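Arginyl-tRNA synthetase, putative (Plasmodium falciparum, PDB 5JLD) probably catalyses the ATP-dependent attachment of L-arginine to its cognate tRNA, as an aminoacyl-tRNA synthetase that releases AMP and diphosphate. Local coordinates at residues I477-G482 / D544-F549; S484-I489 / S572-L577; I510-L515 / K565-L570. All coordinates share one frame; numbering follows the deposited sequence.

Overall arrangement
All three interactions belong to the helical DALR anticodon-binding domain and show how one bundle varies its chemistry from place to place. Interactions 1 and 2 both use helix 476-492, which meets helix 536-556 in the first and helix 564-584 in the second; interaction 3 joins the latter to helix 510-520. Interaction 1 is partly buried and couples a hydroxyl-hydroxyl bond to sparse methyl packing. Interactions 2 and 3 are buried: the former relies on aliphatic and sulfur contacts, the latter on leucine packing beside a water-bridged charged pair. Phe549 of interaction 1 packs on Ile486 and Thr574 of interaction 2 and on Leu515 of interaction 3.

Interaction 1 (I477-G482 / D544-F549); sequences IYIIYG and DLTTTF
A helix-helix contact within the all-helical DALR anticodon-binding domain joins 477-482, early in helix 476-492, to 544-549 in the middle of helix 536-556, and it centres on a tyrosine-threonine hydrogen bond. The local axes stand 10.6 Å apart and cross at 48°, a gap that Tyr478 spans with its phenol. Its ring carbon CG lies trans to the backbone N (chi1 160°), which sends the phenol across the gap although the side chain does not start out facing the partner helix. There Tyr478 OH donates to Thr546 OG1 over 3.0 Å. The threonine oxygen sits near the ring plane, at the edge, 3.4 Å from Tyr478 CE2, rather than over a face.

Thr546 points its side chain at the other helix and divides its two branches between two tasks. Its hydroxyl is bonded to the carbonyl oxygen of Tyr543, one turn back in its own helix, as well as to Tyr478, and this pair of bonds satisfies a buried polar group. Tyr543 also brings its ring against that of Tyr478, with the planes at about 45°. The methyl branch serves the apolar side: Thr546 CG2 approaches Ile479 CD1 at 4.1 Å, the two side chains crossing nearly at right angles, while Thr546 also touches Leu578 of helix 564-584. A further methyl borders the phenol oxygen on the more exposed flank, where Thr547 CG2 lies 3.7 Å from Tyr478 OH.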
loop_
_atom_site.group_PDB
_atom_site.type_symbol
_atom_site.label_atom_id
_atom_site.label_comp_id
_atom_site.label_asym_id
_atom_site.label_seq_id
_atom_site.Cartn_x
_atom_site.Cartn_y
_atom_site.Cartn_z
ATOM N N ILE A 477 3.761 -9.002 16.009
ATOM C CA ILE A 477 3.941 -9.100 17.453
ATOM C C ILE A 477 5.351 -8.651 17.879
ATOM O O ILE A 477 5.523 -7.885 18.835
ATOM C CB ILE A 477 3.706 -10.551 17.932
ATOM C CG1 ILE A 477 2.318 -11.049 17.497
ATOM C CG2 ILE A 477 3.948 -10.682 19.433
ATOM C CD1 ILE A 477 1.154 -10.157 17.940
ATOM N N TYR A 478 6.351 -9.138 17.151
ATOM C CA TYR A 478 7.735 -8.741 17.357
ATOM C C TYR A 478 7.889 -7.227 17.226
ATOM O O TYR A 478 8.479 -6.570 18.092
ATOM C CB TYR A 478 8.635 -9.460 16.356
ATOM C CG TYR A 478 9.984 -8.808 16.143
ATOM C CD1 TYR A 478 11.040 -9.035 17.022
ATOM C CD2 TYR A 478 10.206 -7.989 15.046
ATOM C CE1 TYR A 478 12.281 -8.442 16.820
ATOM C CE2 TYR A 478 11.429 -7.397 14.834
ATOM C CZ TYR A 478 12.467 -7.626 15.721
ATOM O OH TYR A 478 13.682 -7.026 15.492
ATOM N N ILE A 479 7.341 -6.679 16.144
ATOM C CA ILE A 479 7.462 -5.254 15.869
ATOM C C ILE A 479 6.852 -4.467 17.027
ATOM O O ILE A 479 7.432 -3.490 17.539
ATOM C CB ILE A 479 6.760 -4.872 14.562
ATOM C CG1 ILE A 479 7.282 -5.717 13.393
ATOM C CG2 ILE A 479 6.927 -3.367 14.285
ATOM C CD1 ILE A 479 8.656 -5.326 12.887
ATOM N N ILE A 480 5.692 -4.941 17.462
ATOM C CA ILE A 480 4.959 -4.287 18.530
ATOM C C ILE A 480 5.771 -4.281 19.819
ATOM O O ILE A 480 5.886 -3.242 20.490
ATOM C CB ILE A 480 3.591 -4.962 18.726
ATOM C CG1 ILE A 480 2.702 -4.643 17.516
ATOM C CG2 ILE A 480 2.907 -4.485 19.999
ATOM C CD1 ILE A 480 1.433 -5.431 17.482
ATOM N N TYR A 481 6.377 -5.418 20.152
ATOM C CA TYR A 481 7.147 -5.468 21.389
ATOM C C TYR A 481 8.410 -4.624 21.297
ATOM O O TYR A 481 8.843 -4.047 22.298
ATOM C CB TYR A 481 7.470 -6.915 21.770
ATOM C CG TYR A 481 6.361 -7.487 22.612
ATOM C CD1 TYR A 481 5.216 -7.995 22.019
ATOM C CD2 TYR A 481 6.428 -7.462 24.001
ATOM C CE1 TYR A 481 4.177 -8.493 22.781
ATOM C CE2 TYR A 481 5.397 -7.966 24.777
ATOM C CZ TYR A 481 4.270 -8.483 24.157
ATOM O OH TYR A 481 3.227 -8.985 24.901
ATOM N N GLY A 482 8.973 -4.516 20.098
ATOM C CA GLY A 482 10.093 -3.617 19.881
ATOM C C GLY A 482 9.689 -2.197 20.223
ATOM O O GLY A 482 10.389 -1.467 20.961
ATOM N N ASP A 544 13.731 -3.437 9.256
ATOM C CA ASP A 544 15.158 -3.157 9.303
ATOM C C ASP A 544 15.351 -2.079 10.343
ATOM O O ASP A 544 16.309 -2.145 11.124
ATOM C CB ASP A 544 15.709 -2.773 7.931
ATOM C CG ASP A 544 15.636 -3.937 6.939
ATOM O OD1 ASP A 544 15.423 -5.098 7.385
ATOM O OD2 ASP A 544 15.787 -3.709 5.722
ATOM N N LEU A 545 14.372 -1.168 10.447
ATOM C CA LEU A 545 14.509 -0.085 11.405
ATOM C C LEU A 545 14.701 -0.690 12.792
ATOM O O LEU A 545 15.613 -0.304 13.543
ATOM C CB LEU A 545 13.309 0.840 11.375
ATOM C CG LEU A 545 13.304 1.930 12.445
ATOM C CD1 LEU A 545 14.545 2.803 12.327
ATOM C CD2 LEU A 545 12.027 2.771 12.319
ATOM N N THR A 546 13.905 -1.707 13.092
ATOM C CA THR A 546 13.957 -2.269 14.423
ATOM C C THR A 546 15.325 -2.913 14.625
ATOM O O THR A 546 15.981 -2.650 15.636
ATOM C CB THR A 546 12.788 -3.274 14.682
ATOM O OG1 THR A 546 13.034 -4.516 14.015
ATOM C CG2 THR A 546 11.457 -2.679 14.198
ATOM N N THR A 547 15.821 -3.669 13.647
ATOM C CA THR A 547 17.052 -4.425 13.929
ATOM C C THR A 547 18.230 -3.471 14.016
ATOM O O THR A 547 19.073 -3.570 14.928
ATOM C CB THR A 547 17.338 -5.496 12.877
ATOM O OG1 THR A 547 17.486 -4.872 11.600
ATOM C CG2 THR A 547 16.201 -6.540 12.829
ATOM N N THR A 548 18.276 -2.533 13.076
ATOM C CA THR A 548 19.293 -1.505 13.117
ATOM C C THR A 548 19.262 -0.878 14.502
ATOM O O THR A 548 20.319 -0.746 15.149
ATOM C CB THR A 548 19.079 -0.450 12.035
ATOM O OG1 THR A 548 19.113 -1.091 10.757
ATOM C CG2 THR A 548 20.175 0.615 12.093
ATOM N N PHE A 549 18.048 -0.597 14.998
ATOM C CA PHE A 549 17.938 0.078 16.281
ATOM C C PHE A 549 18.551 -0.814 17.344
ATOM O O PHE A 549 19.344 -0.367 18.182
ATOM C CB PHE A 549 16.486 0.422 16.662
ATOM C CG PHE A 549 16.365 0.981 18.054
ATOM C CD1 PHE A 549 16.550 2.343 18.286
ATOM C CD2 PHE A 549 16.144 0.140 19.142
ATOM C CE1 PHE A 549 16.485 2.863 19.574
ATOM C CE2 PHE A 549 16.082 0.650 20.432
ATOM C CZ PHE A 549 16.252 2.017 20.650
#

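Interaction 2 (S484-I489 / S572-L577); sequences SRICSI and SITKSL
The DALR anticodon-binding domain is a helical bundle, and here two of its members, helix 476-492 and the late helix 564-584, run roughly antiparallel. Their short segments are inclined at 145° with axes 9.9 Å apart, and the backbones are nearest at Ile486 and Lys575, whose CA atoms are 6.4 Å from each other.

Ile486 faces the opposite helix and uses both branches. Its CG2 methyl meets the first carbon of the lysine side chain, Ile486 CG2 to Lys575 CB being 3.9 Å, and the two side chains lie alongside and run opposite ways. The longer branch reaches toward the bundle interior, where Ile486 CD1 touches Thr574 CG2, also at 3.9 Å, with the side chains nearly perpendicular. Phe549 of helix 536-556 packs on both Ile486 and Thr574, so a third helix completes this apolar cluster. The threonine turns its hydroxyl back to its own helix, bonding the carbonyl oxygen of Leu570.

On the other flank the extended first part of Lys575, with CG anti to the backbone N (chi1 -178°), brings Lys575 CD to 3.5 Å from Cys487 SG. Bends at chi3 and chi4 come beyond CD and set where the ammonium goes, leaving Lys575 NZ 4.0 Å from Cys487 SG. Cys487 is also touched by Glu591 near the modelled C-terminus.

With no hydrogen bond or salt bridge between the segments, the contact rests on shape fit and burial of aliphatic surface, so the lysine acts here through its methylenes and not its charge.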
loop_
_atom_site.group_PDB
_atom_site.type_symbol
_atom_site.label_atom_id
_atom_site.label_comp_id
_atom_site.label_asym_id
_atom_site.label_seq_id
_atom_site.Cartn_x
_atom_site.Cartn_y
_atom_site.Cartn_z
ATOM N N SER A 484 7.151 -1.153 22.141
ATOM C CA SER A 484 6.916 -0.984 23.576
ATOM C C SER A 484 8.236 -0.924 24.361
ATOM O O SER A 484 8.328 -0.232 25.375
ATOM C CB SER A 484 6.029 -2.104 24.125
ATOM O OG SER A 484 6.622 -3.374 23.935
ATOM N N ARG A 485 9.256 -1.646 23.906
ATOM C CA ARG A 485 10.572 -1.556 24.556
ATOM C C ARG A 485 11.147 -0.140 24.412
ATOM O O ARG A 485 11.615 0.488 25.398
ATOM C CB ARG A 485 11.544 -2.581 23.969
ATOM C CG ARG A 485 11.322 -4.017 24.440
ATOM C CD ARG A 485 12.296 -4.981 23.760
ATOM N N ILE A 486 11.101 0.369 23.182
ATOM C CA ILE A 486 11.604 1.716 22.944
ATOM C C ILE A 486 10.848 2.737 23.810
ATOM O O ILE A 486 11.461 3.677 24.325
ATOM C CB ILE A 486 11.512 2.100 21.462
ATOM C CG1 ILE A 486 12.273 1.089 20.617
ATOM C CG2 ILE A 486 12.104 3.485 21.218
ATOM C CD1 ILE A 486 12.293 1.426 19.159
ATOM N N CYS A 487 9.537 2.549 24.003
ATOM C CA CYS A 487 8.787 3.453 24.894
ATOM C C CYS A 487 9.204 3.290 26.368
ATOM O O CYS A 487 9.245 4.256 27.158
ATOM C CB CYS A 487 7.275 3.233 24.747
ATOM S SG CYS A 487 6.590 3.651 23.089
ATOM N N SER A 488 9.492 2.046 26.729
ATOM C CA SER A 488 9.970 1.708 28.059
ATOM C C SER A 488 11.235 2.498 28.388
ATOM O O SER A 488 11.390 2.996 29.510
ATOM C CB SER A 488 10.223 0.201 28.157
ATOM O OG SER A 488 11.278 -0.100 29.045
ATOM N N ILE A 489 12.133 2.630 27.412
ATOM C CA ILE A 489 13.315 3.477 27.638
ATOM C C ILE A 489 12.940 4.883 28.131
ATOM O O ILE A 489 13.495 5.377 29.112
ATOM C CB ILE A 489 14.164 3.631 26.372
ATOM C CG1 ILE A 489 14.616 2.262 25.870
ATOM C CG2 ILE A 489 15.377 4.530 26.655
ATOM C CD1 ILE A 489 15.231 2.303 24.494
ATOM N N SER A 572 14.129 8.780 20.457
ATOM C CA SER A 572 12.878 9.510 20.233
ATOM C C SER A 572 12.497 9.535 18.758
ATOM O O SER A 572 11.347 9.222 18.370
ATOM C CB SER A 572 13.014 10.940 20.769
ATOM O OG SER A 572 11.769 11.589 20.901
ATOM N N ILE A 573 13.468 9.901 17.928
ATOM C CA ILE A 573 13.245 9.844 16.491
ATOM C C ILE A 573 12.845 8.438 16.054
ATOM O O ILE A 573 11.862 8.267 15.323
ATOM C CB ILE A 573 14.484 10.280 15.713
ATOM C CG1 ILE A 573 14.855 11.719 16.098
ATOM C CG2 ILE A 573 14.228 10.132 14.215
ATOM C CD1 ILE A 573 16.146 12.236 15.445
ATOM N N THR A 574 13.590 7.433 16.525
ATOM C CA THR A 574 13.297 6.058 16.136
ATOM C C THR A 574 11.883 5.642 16.534
ATOM O O THR A 574 11.188 5.019 15.751
ATOM C CB THR A 574 14.288 5.068 16.744
ATOM O OG1 THR A 574 15.608 5.380 16.280
ATOM C CG2 THR A 574 13.927 3.625 16.336
ATOM N N LYS A 575 11.478 5.993 17.754
ATOM C CA LYS A 575 10.117 5.754 18.229
ATOM C C LYS A 575 9.081 6.384 17.305
ATOM O O LYS A 575 8.196 5.690 16.807
ATOM C CB LYS A 575 9.936 6.297 19.646
ATOM C CG LYS A 575 8.556 6.047 20.235
ATOM C CD LYS A 575 8.598 6.181 21.749
ATOM C CE LYS A 575 8.114 7.536 22.220
ATOM N NZ LYS A 575 6.631 7.546 22.356
ATOM N N SER A 576 9.192 7.694 17.079
ATOM C CA SER A 576 8.282 8.364 16.149
ATOM C C SER A 576 8.156 7.621 14.808
ATOM O O SER A 576 7.042 7.373 14.309
ATOM C CB SER A 576 8.732 9.805 15.884
ATOM O OG SER A 576 8.432 10.649 16.977
ATOM N N LEU A 577 9.304 7.268 14.233
ATOM C CA LEU A 577 9.322 6.656 12.913
ATOM C C LEU A 577 8.682 5.261 12.937
ATOM O O LEU A 577 7.945 4.883 12.025
ATOM C CB LEU A 577 10.755 6.581 12.380
ATOM C CG LEU A 577 10.962 6.075 10.951
ATOM C CD1 LEU A 577 10.072 6.871 9.955
ATOM C CD2 LEU A 577 12.450 6.163 10.566
#

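Interaction 3 (I510-L515 / K565-L570); sequences IYEINL and KSRLLL
Leu515 and Leu570 meet tip to tip on the tightly packed side of this contact, with Leu515 CD2 3.7 Å from Leu570 CD2. The other methyl of the same leucine, Leu570 CD1, lies 3.6 Å from Glu512 CG, where the side chains cross almost at right angles. One leucine therefore touches two residues a turn apart on helix 510-520, and Phe552 of helix 536-556 borders both of them.

Beyond the aliphatic part of Glu512 the contact becomes looser and hydrated. The carboxylate and guanidinium planes are 77° apart, and Glu512 OE1 stays 5.2 Å from Arg567 NH1, too far for direct pairing. A water bridges them, donating to Glu512 OE1 at 2.9 Å and accepting from Arg567 NH1 at 2.7 Å, in the guanidinium plane. Each group has partners elsewhere: Arg567 NH2 bonds the Asn560 carbonyl oxygen, whereas Glu512 OE2 makes weak hydrogen bonds to Ser509 N and Thr508 OG1.

The water bridge is a feature of this particular contact. The apolar packing between segments whose axes lie 11.8 Å apart and cross at a shallow 31° is ordinary for a helical bundle such as the DALR anticodon-binding domain.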
loop_
_atom_site.group_PDB
_atom_site.type_symbol
_atom_site.label_atom_id
_atom_site.label_comp_id
_atom_site.label_asym_id
_atom_site.label_seq_id
_atom_site.Cartn_x
_atom_site.Cartn_y
_atom_site.Cartn_z
ATOM N N ILE A 510 29.671 3.762 14.413
ATOM C CA ILE A 510 29.172 3.260 13.145
ATOM C C ILE A 510 27.683 2.883 13.258
ATOM O O ILE A 510 26.948 2.930 12.268
ATOM C CB ILE A 510 29.989 2.049 12.662
ATOM C CG1 ILE A 510 29.592 1.670 11.231
ATOM C CG2 ILE A 510 29.810 0.870 13.617
ATOM C CD1 ILE A 510 29.664 2.831 10.254
ATOM N N TYR A 511 27.234 2.561 14.469
ATOM C CA TYR A 511 25.860 2.113 14.680
ATOM C C TYR A 511 24.886 3.285 14.693
ATOM O O TYR A 511 23.740 3.165 14.239
ATOM C CB TYR A 511 25.753 1.308 15.977
ATOM C CG TYR A 511 26.665 0.109 15.995
ATOM C CD1 TYR A 511 26.419 -0.989 15.177
ATOM C CD2 TYR A 511 27.793 0.081 16.813
ATOM C CE1 TYR A 511 27.267 -2.087 15.181
ATOM C CE2 TYR A 511 28.644 -1.010 16.819
ATOM C CZ TYR A 511 28.379 -2.088 16.000
ATOM O OH TYR A 511 29.224 -3.175 16.017
ATOM N N GLU A 512 25.355 4.414 15.213
ATOM C CA GLU A 512 24.566 5.642 15.241
ATOM C C GLU A 512 24.483 6.233 13.846
ATOM O O GLU A 512 23.428 6.703 13.430
ATOM C CB GLU A 512 25.171 6.644 16.221
ATOM C CG GLU A 512 24.812 6.361 17.667
ATOM C CD GLU A 512 25.909 6.781 18.620
ATOM O OE1 GLU A 512 25.749 7.799 19.318
ATOM O OE2 GLU A 512 26.940 6.084 18.662
ATOM N N ILE A 513 25.606 6.183 13.132
ATOM C CA ILE A 513 25.650 6.513 11.713
ATOM C C ILE A 513 24.639 5.671 10.947
ATOM O O ILE A 513 23.822 6.203 10.204
ATOM C CB ILE A 513 27.057 6.285 11.098
ATOM C CG1 ILE A 513 28.049 7.327 11.607
ATOM C CG2 ILE A 513 26.992 6.365 9.580
ATOM C CD1 ILE A 513 27.686 8.751 11.209
ATOM N N ASN A 514 24.695 4.357 11.142
ATOM C CA ASN A 514 23.817 3.436 10.410
ATOM C C ASN A 514 22.319 3.635 10.707
ATOM O O ASN A 514 21.465 3.583 9.791
ATOM C CB ASN A 514 24.210 1.992 10.716
ATOM C CG ASN A 514 25.422 1.537 9.929
ATOM O OD1 ASN A 514 26.009 2.311 9.177
ATOM N ND2 ASN A 514 25.808 0.274 10.105
ATOM N N LEU A 515 22.011 3.860 11.984
ATOM C CA LEU A 515 20.647 4.172 12.383
ATOM C C LEU A 515 20.178 5.473 11.716
ATOM O O LEU A 515 19.095 5.524 11.125
ATOM C CB LEU A 515 20.543 4.261 13.912
ATOM C CG LEU A 515 19.149 4.621 14.443
ATOM C CD1 LEU A 515 18.124 3.668 13.840
ATOM C CD2 LEU A 515 19.087 4.564 15.949
ATOM N N LYS A 565 22.388 12.129 26.133
ATOM C CA LYS A 565 21.272 12.923 25.608
ATOM C C LYS A 565 21.060 12.709 24.096
ATOM O O LYS A 565 19.935 12.455 23.652
ATOM C CB LYS A 565 21.484 14.397 25.931
ATOM C CG LYS A 565 21.313 14.709 27.428
ATOM C CD LYS A 565 21.606 16.168 27.737
ATOM C CE LYS A 565 21.150 16.545 29.134
ATOM N NZ LYS A 565 21.194 18.022 29.368
ATOM N N SER A 566 22.136 12.769 23.316
ATOM C CA SER A 566 22.065 12.456 21.885
ATOM C C SER A 566 21.480 11.062 21.623
ATOM O O SER A 566 20.631 10.899 20.744
ATOM C CB SER A 566 23.442 12.550 21.229
ATOM O OG SER A 566 23.366 12.184 19.860
ATOM N N ARG A 567 21.912 10.064 22.393
ATOM C CA ARG A 567 21.334 8.724 22.242
ATOM C C ARG A 567 19.821 8.725 22.509
ATOM O O ARG A 567 19.070 8.078 21.800
ATOM C CB ARG A 567 22.024 7.717 23.159
ATOM C CG ARG A 567 23.462 7.410 22.718
ATOM C CD ARG A 567 23.999 6.118 23.298
ATOM N NE ARG A 567 24.290 6.214 24.726
ATOM C CZ ARG A 567 25.359 6.809 25.262
ATOM N NH1 ARG A 567 26.272 7.418 24.502
ATOM N NH2 ARG A 567 25.503 6.810 26.579
ATOM N N LEU A 568 19.390 9.454 23.532
ATOM C CA LEU A 568 17.976 9.536 23.864
ATOM C C LEU A 568 17.192 10.170 22.716
ATOM O O LEU A 568 16.096 9.724 22.365
ATOM C CB LEU A 568 17.776 10.335 25.148
ATOM C CG LEU A 568 16.544 9.930 25.955
ATOM C CD1 LEU A 568 16.723 8.513 26.507
ATOM C CD2 LEU A 568 16.290 10.929 27.079
ATOM N N LEU A 569 17.775 11.209 22.134
ATOM C CA LEU A 569 17.209 11.863 20.963
ATOM C C LEU A 569 17.039 10.870 19.815
ATOM O O LEU A 569 15.983 10.835 19.143
ATOM C CB LEU A 569 18.098 13.035 20.535
ATOM C CG LEU A 569 17.419 14.380 20.272
ATOM C CD1 LEU A 569 16.415 14.711 21.363
ATOM C CD2 LEU A 569 18.462 15.476 20.149
ATOM N N LEU A 570 18.071 10.058 19.594
ATOM C CA LEU A 570 17.990 9.009 18.574
ATOM C C LEU A 570 16.848 8.045 18.879
ATOM O O LEU A 570 16.135 7.594 17.975
ATOM C CB LEU A 570 19.307 8.231 18.475
ATOM C CG LEU A 570 20.183 8.601 17.280
ATOM C CD1 LEU A 570 21.543 7.933 17.369
ATOM C CD2 LEU A 570 19.486 8.248 15.975
HETATM O O HOH W 1 26.947 7.665 21.948
#